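PDB 7BVJ: UDP-N-acetylglucosamine 3-dehydrogenase from Acidithiobacillus ferrooxidans, which catalyses the NAD(+)-dependent oxidation of the glucosamine 3-position of UDP-N-acetylglucosamine to a ketone, a step in making the 2,3-diamino sugar of some lipid A. Local coordinates for residues I9-L14 with V31-A36; V64-P69 with C87-P92. One frame throughout, in Å; residues are numbered along the deposited sequence.

Contact 1 of 2, residues I9-L14 with V31-A36; sequences IGVGHL and VFDENA. With NAD (nicotinamide-adenine-dinucleotide), chain E.
Gly10 N donates to Phe32 O at 2.7 Å, a nearly straight bond ending the parallel pairing of Ile9 with Phe32. Val11 N donates to the anti lone pair of Asp33 OD2 at 2.8 Å. Asp33 OD1 accepts from Asn35 N in an Asx turn, again by the anti lone pair. Backbone N-H groups thus fix both carboxylate oxygens.

The apolar contact centres on Val11. Val11 CG1 meets Val31 CG1 at 3.6 Å, the side chains crossing at about a right angle. Val11 CG2 lies 3.6 Å from Asp33 CB. An alanine here would lack both methyls and would probably open a gap against Val31 CG1 and beside Asp33 CB.

The rest is cofactor binding by a Rossmann site. CG of Asp33 is anti to its backbone N (chi1 -163°). OD1 accepts from NAD O2B and OD2 from NAD O3B, at modelled lengths that are doubtfully short. His13 N reaches NAD O2A at 3.2 Å, and Leu14 N reaches NAD O1N at 3.0 Å. Gly10 and Gly12 fit the GxGxxG turn, with Gly12 N 3.2 Å from NAD O3B. The carboxylate at the 2'-hydroxyl is consistent with NAD use; it would probably repel the 2'-phosphate of NADP.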
loop_
_atom_site.group_PDB
_atom_site.type_symbol
_atom_site.label_atom_id
_atom_site.label_comp_id
_atom_site.label_asym_id
_atom_site.label_seq_id
_atom_site.Cartn_x
_atom_site.Cartn_y
_atom_site.Cartn_z
ATOM N N ILE A 9 4.589 15.987 -5.356
ATOM C CA ILE A 9 3.396 16.700 -5.789
ATOM C C ILE A 9 2.297 16.337 -4.804
ATOM O O ILE A 9 1.833 15.190 -4.778
ATOM C CB ILE A 9 3.005 16.319 -7.220
ATOM C CG1 ILE A 9 4.145 16.682 -8.186
ATOM C CG2 ILE A 9 1.636 16.934 -7.578
ATOM C CD1 ILE A 9 3.987 16.095 -9.577
ATOM N N GLY A 10 1.924 17.292 -3.956
ATOM C CA GLY A 10 0.956 17.040 -2.908
ATOM C C GLY A 10 1.647 16.779 -1.586
ATOM O O GLY A 10 2.116 15.665 -1.351
ATOM N N VAL A 11 1.714 17.789 -0.722
ATOM C CA VAL A 11 2.465 17.697 0.523
ATOM C C VAL A 11 1.580 17.918 1.743
ATOM O O VAL A 11 1.984 18.569 2.709
ATOM C CB VAL A 11 3.670 18.649 0.531
ATOM C CG1 VAL A 11 4.819 18.005 -0.242
ATOM C CG2 VAL A 11 3.289 20.003 -0.057
ATOM N N GLY A 12 0.371 17.379 1.716
ATOM C CA GLY A 12 -0.390 17.285 2.945
ATOM C C GLY A 12 0.249 16.338 3.947
ATOM O O GLY A 12 1.480 16.212 3.987
ATOM N N HIS A 13 -0.569 15.745 4.800
ATOM C CA HIS A 13 -0.088 14.886 5.910
ATOM C C HIS A 13 0.977 13.865 5.508
ATOM O O HIS A 13 2.029 13.889 6.066
ATOM C CB HIS A 13 -1.237 14.160 6.596
ATOM C CG HIS A 13 -0.785 13.439 7.807
ATOM N ND1 HIS A 13 -0.710 14.042 9.019
ATOM C CD2 HIS A 13 -0.377 12.176 7.986
ATOM C CE1 HIS A 13 -0.316 13.175 9.906
ATOM N NE2 HIS A 13 -0.115 12.026 9.302
ATOM N N LEU A 14 0.684 13.009 4.556
ATOM C CA LEU A 14 1.624 11.952 4.167
ATOM C C LEU A 14 2.646 12.405 3.118
ATOM O O LEU A 14 3.777 11.871 3.065
ATOM C CB LEU A 14 0.833 10.750 3.641
ATOM C CG LEU A 14 1.524 9.571 2.963
ATOM C CD1 LEU A 14 2.435 8.831 3.949
ATOM C CD2 LEU A 14 0.455 8.635 2.412
ATOM N N VAL A 31 8.808 20.903 -3.803
ATOM C CA VAL A 31 7.461 20.395 -3.622
ATOM C C VAL A 31 6.468 21.321 -4.321
ATOM O O VAL A 31 6.746 22.498 -4.577
ATOM C CB VAL A 31 7.131 20.266 -2.116
ATOM C CG1 VAL A 31 7.992 19.165 -1.457
ATOM C CG2 VAL A 31 7.373 21.592 -1.422
ATOM N N PHE A 32 5.313 20.759 -4.669
ATOM C CA PHE A 32 4.190 21.525 -5.180
ATOM C C PHE A 32 2.921 21.036 -4.506
ATOM O O PHE A 32 2.715 19.830 -4.351
ATOM C CB PHE A 32 4.010 21.410 -6.706
ATOM C CG PHE A 32 2.737 22.071 -7.204
ATOM C CD1 PHE A 32 2.685 23.450 -7.387
ATOM C CD2 PHE A 32 1.582 21.323 -7.423
ATOM C CE1 PHE A 32 1.513 24.077 -7.806
ATOM C CE2 PHE A 32 0.394 21.942 -7.841
ATOM C CZ PHE A 32 0.371 23.324 -8.043
ATOM N N ASP A 33 2.066 21.978 -4.129
ATOM C CA ASP A 33 0.758 21.690 -3.567
ATOM C C ASP A 33 -0.204 22.758 -4.078
ATOM O O ASP A 33 0.205 23.887 -4.379
ATOM C CB ASP A 33 0.812 21.652 -2.027
ATOM C CG ASP A 33 -0.403 20.968 -1.411
ATOM O OD1 ASP A 33 -1.508 21.553 -1.469
ATOM O OD2 ASP A 33 -0.253 19.845 -0.876
ATOM N N GLU A 34 -1.477 22.385 -4.230
ATOM C CA GLU A 34 -2.454 23.370 -4.688
ATOM C C GLU A 34 -2.644 24.468 -3.651
ATOM O O GLU A 34 -2.993 25.596 -3.999
ATOM C CB GLU A 34 -3.789 22.697 -5.037
ATOM C CG GLU A 34 -4.577 22.190 -3.842
ATOM C CD GLU A 34 -6.082 22.076 -4.087
ATOM O OE1 GLU A 34 -6.510 21.705 -5.209
ATOM O OE2 GLU A 34 -6.843 22.360 -3.134
ATOM N N ASN A 35 -2.374 24.169 -2.389
ATOM C CA ASN A 35 -2.432 25.136 -1.296
ATOM C C ASN A 35 -1.023 25.702 -1.119
ATOM O O ASN A 35 -0.129 25.019 -0.606
ATOM C CB ASN A 35 -2.967 24.437 -0.044
ATOM C CG ASN A 35 -3.103 25.361 1.161
ATOM O OD1 ASN A 35 -2.141 25.998 1.592
ATOM N ND2 ASN A 35 -4.307 25.409 1.728
ATOM N N ALA A 36 -0.813 26.951 -1.570
ATOM C CA ALA A 36 0.541 27.504 -1.651
ATOM C C ALA A 36 1.169 27.656 -0.271
ATOM O O ALA A 36 2.349 27.349 -0.083
ATOM C CB ALA A 36 0.525 28.853 -2.380
HETATM P PA NAD E . -4.269 15.270 2.660
HETATM O O1A NAD E . -5.409 15.921 1.959
HETATM O O2A NAD E . -3.667 15.562 4.010
HETATM O O5B NAD E . -2.972 15.781 1.603
HETATM C C5B NAD E . -3.554 16.129 0.370
HETATM C C4B NAD E . -2.701 17.211 -0.301
HETATM O O4B NAD E . -2.927 17.211 -1.689
HETATM C C3B NAD E . -3.205 18.554 0.249
HETATM O O3B NAD E . -2.048 19.188 0.660
HETATM C C2B NAD E . -3.835 19.231 -0.980
HETATM O O2B NAD E . -3.605 20.637 -0.985
HETATM C C1B NAD E . -3.001 18.583 -2.085
HETATM N N9A NAD E . -3.649 18.555 -3.389
HETATM C C8A NAD E . -4.959 18.311 -3.743
HETATM N N7A NAD E . -5.158 18.335 -5.059
HETATM C C5A NAD E . -3.920 18.603 -5.599
HETATM C C6A NAD E . -3.473 18.757 -6.937
HETATM N N6A NAD E . -4.368 18.638 -7.980
HETATM N N1A NAD E . -2.160 19.031 -7.185
HETATM C C2A NAD E . -1.334 19.145 -6.090
HETATM N N3A NAD E . -1.615 19.017 -4.775
HETATM C C4A NAD E . -2.945 18.748 -4.569
HETATM O O3 NAD E . -4.319 13.652 2.716
HETATM P PN NAD E . -2.981 12.807 2.970
HETATM O O1N NAD E . -1.612 13.321 2.606
HETATM O O2N NAD E . -3.418 12.001 4.146
HETATM O O5D NAD E . -3.084 11.471 1.775
#

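Contact 2 of 2, residues V64-P69 with C87-P92; sequences VSIVTP and CLIEKP. With NAD (nicotinamide-adenine-dinucleotide), chain E.
Val64 O accepts from Leu88 N, Ile66 N donates to Leu88 O, and Ile66 O accepts from Glu90 N. These bonds join parallel strands 63-66 and 86-90 of the Rossmann sheet, the two strands of a beta-alpha-beta unit that crosses through helix 73-82. The axes of the short segments 64-66 and 87-90 approach to 4.7 Å, with 21° between their directions. The Ile66 N to Leu88 O bond is 2.8 Å long, with the donor tilted 20° from the carbonyl plane.

On one face, Val64, Ile66, Cys87 and Ile89 meet. Ile66 CG1 is anti to its carbonyl carbon (chi1 -72°), and CD1 at the end of that branch touches both neighbours. Ile66 CD1 lies 3.9 Å from Cys87 SG and 4.2 Å from Ile89 CG1. The two isoleucines lie side by side and point the same way. Helix 73-82 covers this face.

On the other face, Ser65 OG rests 3.5 Å from Leu88 CD2. Its polar needs are met by Tyr22 OH and His18 ND1 of helix 13-25. His18 NE2 also bonds to Glu90 OE1, so one imidazole joins Ser65 to Glu90.

Past the paired residues the side chains of Val67 and Glu90 cross obliquely, Val67 CG1 4.2 Å from Glu90 CB. Farther on the two segments part. Glu90, Lys91 and Pro92 form the Glu-Lys-Pro motif of the Gfo/Idh/MocA family, with a cis peptide before Pro92. Lys91 or His164 of helix 157-173 is likely the catalytic base, and the two side chains touch. Lys91 NZ also bonds to Asp160 O. Segment 64-69 turns to the cofactor. Pro69 packs against the NAD adenine, and Thr68 CG2 comes 3.4 Å from NAD N3A.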
loop_
_atom_site.group_PDB
_atom_site.type_symbol
_atom_site.label_atom_id
_atom_site.label_comp_id
_atom_site.label_asym_id
_atom_site.label_seq_id
_atom_site.Cartn_x
_atom_site.Cartn_y
_atom_site.Cartn_z
ATOM N N VAL A 64 9.146 11.808 -9.059
ATOM C CA VAL A 64 8.293 12.416 -8.052
ATOM C C VAL A 64 7.505 11.346 -7.311
ATOM O O VAL A 64 7.224 10.259 -7.834
ATOM C CB VAL A 64 7.312 13.445 -8.655
ATOM C CG1 VAL A 64 8.061 14.569 -9.354
ATOM C CG2 VAL A 64 6.358 12.738 -9.605
ATOM N N SER A 65 7.145 11.678 -6.079
ATOM C CA SER A 65 6.006 11.051 -5.422
ATOM C C SER A 65 4.747 11.893 -5.651
ATOM O O SER A 65 4.785 13.124 -5.576
ATOM C CB SER A 65 6.265 10.876 -3.921
ATOM O OG SER A 65 7.101 9.743 -3.674
ATOM N N ILE A 66 3.643 11.215 -5.946
ATOM C CA ILE A 66 2.333 11.835 -6.133
ATOM C C ILE A 66 1.467 11.417 -4.954
ATOM O O ILE A 66 1.099 10.239 -4.817
ATOM C CB ILE A 66 1.693 11.434 -7.466
ATOM C CG1 ILE A 66 2.423 12.112 -8.623
ATOM C CG2 ILE A 66 0.234 11.784 -7.487
ATOM C CD1 ILE A 66 2.175 11.440 -9.950
ATOM N N VAL A 67 1.191 12.384 -4.074
ATOM C CA VAL A 67 0.494 12.131 -2.820
ATOM C C VAL A 67 -0.730 13.042 -2.726
ATOM O O VAL A 67 -1.016 13.611 -1.665
ATOM C CB VAL A 67 1.433 12.296 -1.612
ATOM C CG1 VAL A 67 0.866 11.527 -0.421
ATOM C CG2 VAL A 67 2.840 11.802 -1.947
ATOM N N THR A 68 -1.395 13.257 -3.854
ATOM C CA THR A 68 -2.615 14.044 -3.938
ATOM C C THR A 68 -3.830 13.143 -3.720
ATOM O O THR A 68 -3.693 11.920 -3.600
ATOM C CB THR A 68 -2.655 14.735 -5.295
ATOM O OG1 THR A 68 -2.581 13.741 -6.327
ATOM C CG2 THR A 68 -1.470 15.730 -5.421
ATOM N N PRO A 69 -5.049 13.703 -3.630
ATOM C CA PRO A 69 -6.225 12.837 -3.450
ATOM C C PRO A 69 -6.389 11.887 -4.625
ATOM O O PRO A 69 -6.068 12.218 -5.765
ATOM C CB PRO A 69 -7.399 13.829 -3.345
ATOM C CG PRO A 69 -6.778 15.060 -2.782
ATOM C CD PRO A 69 -5.416 15.126 -3.466
ATOM N N CYS A 87 7.396 8.063 -11.609
ATOM C CA CYS A 87 6.337 8.323 -10.632
ATOM C C CYS A 87 6.205 7.209 -9.603
ATOM O O CYS A 87 6.082 6.030 -9.960
ATOM C CB CYS A 87 4.978 8.492 -11.335
ATOM S SG CYS A 87 4.875 9.930 -12.345
ATOM N N LEU A 88 6.213 7.593 -8.332
ATOM C CA LEU A 88 5.714 6.761 -7.238
ATOM C C LEU A 88 4.366 7.356 -6.794
ATOM O O LEU A 88 4.315 8.466 -6.251
ATOM C CB LEU A 88 6.734 6.703 -6.092
ATOM C CG LEU A 88 6.288 6.235 -4.702
ATOM C CD1 LEU A 88 5.694 4.831 -4.766
ATOM C CD2 LEU A 88 7.422 6.298 -3.697
ATOM N N ILE A 89 3.272 6.633 -7.042
ATOM C CA ILE A 89 1.925 7.105 -6.730
ATOM C C ILE A 89 1.479 6.475 -5.419
ATOM O O ILE A 89 1.553 5.248 -5.254
ATOM C CB ILE A 89 0.937 6.760 -7.856
ATOM C CG1 ILE A 89 1.380 7.397 -9.173
ATOM C CG2 ILE A 89 -0.493 7.199 -7.479
ATOM C CD1 ILE A 89 0.513 7.027 -10.348
ATOM N N GLU A 90 1.021 7.299 -4.482
ATOM C CA GLU A 90 0.489 6.734 -3.247
ATOM C C GLU A 90 -0.695 5.820 -3.562
ATOM O O GLU A 90 -1.404 6.003 -4.555
ATOM C CB GLU A 90 0.094 7.855 -2.280
ATOM C CG GLU A 90 -0.448 7.416 -0.915
ATOM C CD GLU A 90 0.505 6.497 -0.130
ATOM O OE1 GLU A 90 1.740 6.728 -0.140
ATOM O OE2 GLU A 90 -0.001 5.549 0.517
ATOM N N LYS A 91 -0.863 4.777 -2.753
ATOM C CA LYS A 91 -2.030 3.923 -2.915
ATOM C C LYS A 91 -3.284 4.657 -2.436
ATOM O O LYS A 91 -3.224 5.474 -1.515
ATOM C CB LYS A 91 -1.860 2.615 -2.142
ATOM C CG LYS A 91 -1.802 2.792 -0.635
ATOM C CD LYS A 91 -3.175 2.615 0.026
ATOM C CE LYS A 91 -3.095 2.987 1.504
ATOM N NZ LYS A 91 -4.305 3.690 2.011
ATOM N N PRO A 92 -4.440 4.385 -3.048
ATOM C CA PRO A 92 -4.599 3.516 -4.215
ATOM C C PRO A 92 -4.244 4.200 -5.529
ATOM O O PRO A 92 -4.316 5.418 -5.635
ATOM C CB PRO A 92 -6.080 3.143 -4.171
ATOM C CG PRO A 92 -6.727 4.253 -3.460
ATOM C CD PRO A 92 -5.737 4.795 -2.477
HETATM P PA NAD E . -4.269 15.270 2.660
HETATM O O1A NAD E . -5.409 15.921 1.959
HETATM O O2A NAD E . -3.667 15.562 4.010
HETATM O O5B NAD E . -2.972 15.781 1.603
HETATM C C5B NAD E . -3.554 16.129 0.370
HETATM C C4B NAD E . -2.701 17.211 -0.301
HETATM O O4B NAD E . -2.927 17.211 -1.689
HETATM C C3B NAD E . -3.205 18.554 0.249
HETATM O O3B NAD E . -2.048 19.188 0.660
HETATM C C2B NAD E . -3.835 19.231 -0.980
HETATM O O2B NAD E . -3.605 20.637 -0.985
HETATM C C1B NAD E . -3.001 18.583 -2.085
HETATM N N9A NAD E . -3.649 18.555 -3.389
HETATM C C8A NAD E . -4.959 18.311 -3.743
HETATM N N7A NAD E . -5.158 18.335 -5.059
HETATM C C5A NAD E . -3.920 18.603 -5.599
HETATM C C6A NAD E . -3.473 18.757 -6.937
HETATM N N6A NAD E . -4.368 18.638 -7.980
HETATM N N1A NAD E . -2.160 19.031 -7.185
HETATM C C2A NAD E . -1.334 19.145 -6.090
HETATM N N3A NAD E . -1.615 19.017 -4.775
HETATM C C4A NAD E . -2.945 18.748 -4.569
HETATM O O3 NAD E . -4.319 13.652 2.716
HETATM P PN NAD E . -2.981 12.807 2.970
HETATM O O1N NAD E . -1.612 13.321 2.606
HETATM O O2N NAD E . -3.418 12.001 4.146
HETATM O O5D NAD E . -3.084 11.471 1.775
#

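Overall arrangement
From the N terminus, strand 5-9 runs into the glycine-rich turn and helix 13-25. Contact 1 closes that loop when strand 27-32 returns beside it. The chain then passes through helix 36-46, edge strand 49-50 and helix 54-59. Contact 2 opens at strand 63-66 and closes after helix 73-82. The two loops are in series and neither nests nor crosses. They still meet in space, with centres about 11 Å apart. Strand 5-9 pairs with both 27-32 and 63-66, and Ile9 N probably bonds to Ser65 O. Leu14 also packs on Glu90. NAD spans both contacts, at the strand ends of one parallel sheet.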